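Local structure of fucose-specific lectin (Aleuria aurantia, 6GKE) at residues 186-191 / 205-210. The protein binds L-fucose, with strongest preference for the alpha-1,6-linked core fucose of glycoproteins, and forms homodimers of six-bladed beta-propellers. The protein carries 1 engineered substitution. Sequence-based numbering, arbitrary orientation. Where two conformers were deposited one is given.
With FUC (alpha-L-fucopyranose), chain F.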
loop_
_atom_site.group_PDB
_atom_site.type_symbol
_atom_site.label_atom_id
_atom_site.label_comp_id
_atom_site.label_asym_id
_atom_site.label_seq_id
_atom_site.Cartn_x
_atom_site.Cartn_y
_atom_site.Cartn_z
ATOM N N ASP A 186 15.777 -21.467 11.475
ATOM C CA ASP A 186 16.280 -20.867 12.726
ATOM C C ASP A 186 16.442 -19.342 12.600
ATOM O O ASP A 186 17.039 -18.718 13.472
ATOM C CB ASP A 186 17.595 -21.523 13.162
ATOM C CG ASP A 186 18.718 -21.460 12.141
ATOM O OD1 ASP A 186 18.447 -21.096 10.969
ATOM O OD2 ASP A 186 19.860 -21.777 12.524
ATOM N N ASN A 187 15.922 -18.759 11.508
ATOM C CA ASN A 187 15.982 -17.313 11.171
ATOM C C ASN A 187 17.398 -16.840 10.820
ATOM O O ASN A 187 17.608 -15.645 10.609
ATOM C CB ASN A 187 15.374 -16.427 12.260
ATOM C CG ASN A 187 13.867 -16.546 12.309
ATOM O OD1 ASN A 187 13.214 -16.707 11.285
ATOM N ND2 ASN A 187 13.302 -16.451 13.498
ATOM N N LYS A 188 18.351 -17.763 10.688
ATOM C CA LYS A 188 19.662 -17.391 10.212
ATOM C C LYS A 188 19.654 -17.342 8.687
ATOM O O LYS A 188 19.129 -18.242 8.026
ATOM C CB LYS A 188 20.716 -18.403 10.655
ATOM C CG LYS A 188 20.963 -18.450 12.151
ATOM C CD LYS A 188 22.115 -17.601 12.610
ATOM C CE LYS A 188 22.464 -17.818 14.068
ATOM N NZ LYS A 188 21.264 -17.802 14.937
ATOM N N ILE A 189 20.282 -16.303 8.138
ATOM C CA ILE A 189 20.669 -16.278 6.732
ATOM C C ILE A 189 21.760 -17.333 6.562
ATOM O O ILE A 189 22.721 -17.338 7.332
ATOM C CB ILE A 189 21.188 -14.902 6.260
ATOM C CG1 ILE A 189 20.380 -13.723 6.808
ATOM C CG2 ILE A 189 21.247 -14.869 4.737
ATOM C CD1 ILE A 189 18.959 -13.698 6.325
ATOM N N ARG A 190 21.602 -18.202 5.564
ATOM C CA ARG A 190 22.559 -19.246 5.243
ATOM C C ARG A 190 22.929 -19.130 3.764
ATOM O O ARG A 190 22.325 -18.369 3.017
ATOM C CB ARG A 190 21.958 -20.623 5.534
ATOM C CG ARG A 190 21.551 -20.849 6.980
ATOM C CD ARG A 190 22.734 -21.058 7.898
ATOM N NE ARG A 190 22.287 -21.444 9.227
ATOM C CZ ARG A 190 23.094 -21.715 10.245
ATOM N NH1 ARG A 190 24.408 -21.693 10.082
ATOM N NH2 ARG A 190 22.569 -21.998 11.426
ATOM N N GLU A 191 23.928 -19.920 3.369
ATOM C CA GLU A 191 24.563 -19.821 2.069
ATOM C C GLU A 191 24.712 -21.224 1.485
ATOM O O GLU A 191 25.172 -22.129 2.172
ATOM C CB GLU A 191 25.932 -19.166 2.249
ATOM C CG GLU A 191 26.752 -19.002 0.984
ATOM C CD GLU A 191 28.164 -18.522 1.271
ATOM O OE1 GLU A 191 28.805 -19.120 2.161
ATOM O OE2 GLU A 191 28.634 -17.571 0.602
ATOM N N SER A 205 26.889 -17.218 7.720
ATOM C CA SER A 205 25.590 -17.197 8.373
ATOM C C SER A 205 25.445 -15.903 9.173
ATOM O O SER A 205 26.425 -15.325 9.628
ATOM C CB SER A 205 25.354 -18.415 9.237
ATOM O OG SER A 205 26.188 -18.409 10.383
ATOM N N ALA A 206 24.196 -15.468 9.343
ATOM C CA ALA A 206 23.907 -14.266 10.112
ATOM C C ALA A 206 22.469 -14.303 10.619
ATOM O O ALA A 206 21.543 -14.563 9.857
ATOM C CB ALA A 206 24.112 -13.035 9.264
ATOM N N SER A 207 22.280 -13.984 11.898
ATOM C CA SER A 207 20.946 -13.814 12.468
ATOM C C SER A 207 20.258 -12.607 11.821
ATOM O O SER A 207 20.878 -11.567 11.616
ATOM C CB SER A 207 21.012 -13.647 13.961
ATOM O OG SER A 207 21.463 -14.838 14.582
ATOM N N ALA A 208 18.965 -12.747 11.531
ATOM C CA ALA A 208 18.173 -11.667 10.967
ATOM C C ALA A 208 16.729 -11.797 11.448
ATOM O O ALA A 208 16.280 -12.882 11.817
ATOM C CB ALA A 208 18.240 -11.686 9.461
ATOM N N SER A 209 16.010 -10.674 11.425
ATOM C CA SER A 209 14.584 -10.666 11.703
ATOM C C SER A 209 13.880 -11.707 10.827
ATOM O O SER A 209 14.211 -11.863 9.661
ATOM C CB SER A 209 13.989 -9.301 11.454
ATOM O OG SER A 209 14.571 -8.311 12.294
ATOM N N ALA A 210 12.870 -12.385 11.373
ATOM C CA ALA A 210 12.093 -13.324 10.580
ATOM C C ALA A 210 11.478 -12.605 9.372
ATOM O O ALA A 210 10.832 -11.574 9.522
ATOM C CB ALA A 210 11.018 -13.958 11.428
HETATM C C1 FUC F . 33.155 -20.502 0.184
HETATM C C2 FUC F . 32.065 -20.105 1.165
HETATM C C3 FUC F . 32.260 -18.657 1.615
HETATM C C4 FUC F . 32.316 -17.745 0.389
HETATM C C5 FUC F . 33.470 -18.199 -0.496
HETATM C C6 FUC F . 33.603 -17.363 -1.761
HETATM O O1 FUC F . 34.374 -20.566 0.912
HETATM O O2 FUC F . 32.075 -21.008 2.281
HETATM O O3 FUC F . 31.249 -18.278 2.549
HETATM O O4 FUC F . 31.116 -17.835 -0.382
HETATM O O5 FUC F . 33.250 -19.561 -0.892
#
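N187 meets A210 through its carboxamide: OD1 makes a van der Waals contact with A210 CB at 3.5 Å. The backbone O of N187 accepts a weak, bent hydrogen bond from A208 N at 3.3 Å and a second hydrogen bond from the side chain of Q183. K188 pairs with S207 as an antiparallel non-hydrogen-bonded pair, both side chains on the same face of the sheet. The lysine chain, bent at chi2 and chi4, passes CD and CE alongside S207 OG; in the conformer given, NZ turns in and donates a hydrogen bond to S207 OG at 3.0 Å. At I189 the strands reach a hydrogen-bonded pair with A206: I189 N donates to A206 O at 2.8 Å, and A206 N returns a bond to I189 O. The same I189 O also takes a CA-H...O contact from S205 CA. Strands 188-194 and 199-207 form the outer hairpin of a four-stranded antiparallel propeller blade; past S207 the chain crosses to the next blade. On the opposite face from K188, I189 in the conformer given lays CD1 3.8 Å from A208 CB, while W229 of the neighbouring blade touches both A206 and A208. R190, on the K188 side, sets NH1 3.5 Å from S205 CB, approaching obliquely. R190 NH2 donates to the syn lone pair of D186 OD2, which lies close to the guanidinium plane, in a salt bridge that helps hold the guanidinium beside S205. E191 extends to the fucose, CG anti to the backbone N (chi1 179°): OE1 accepts from fucose O3 at 2.6 Å and OE2 from fucose O4, while F204 N and Y181 OH hydrogen-bond to OE1 and OE2 respectively, and R179, G203 and W245 also grip the sugar.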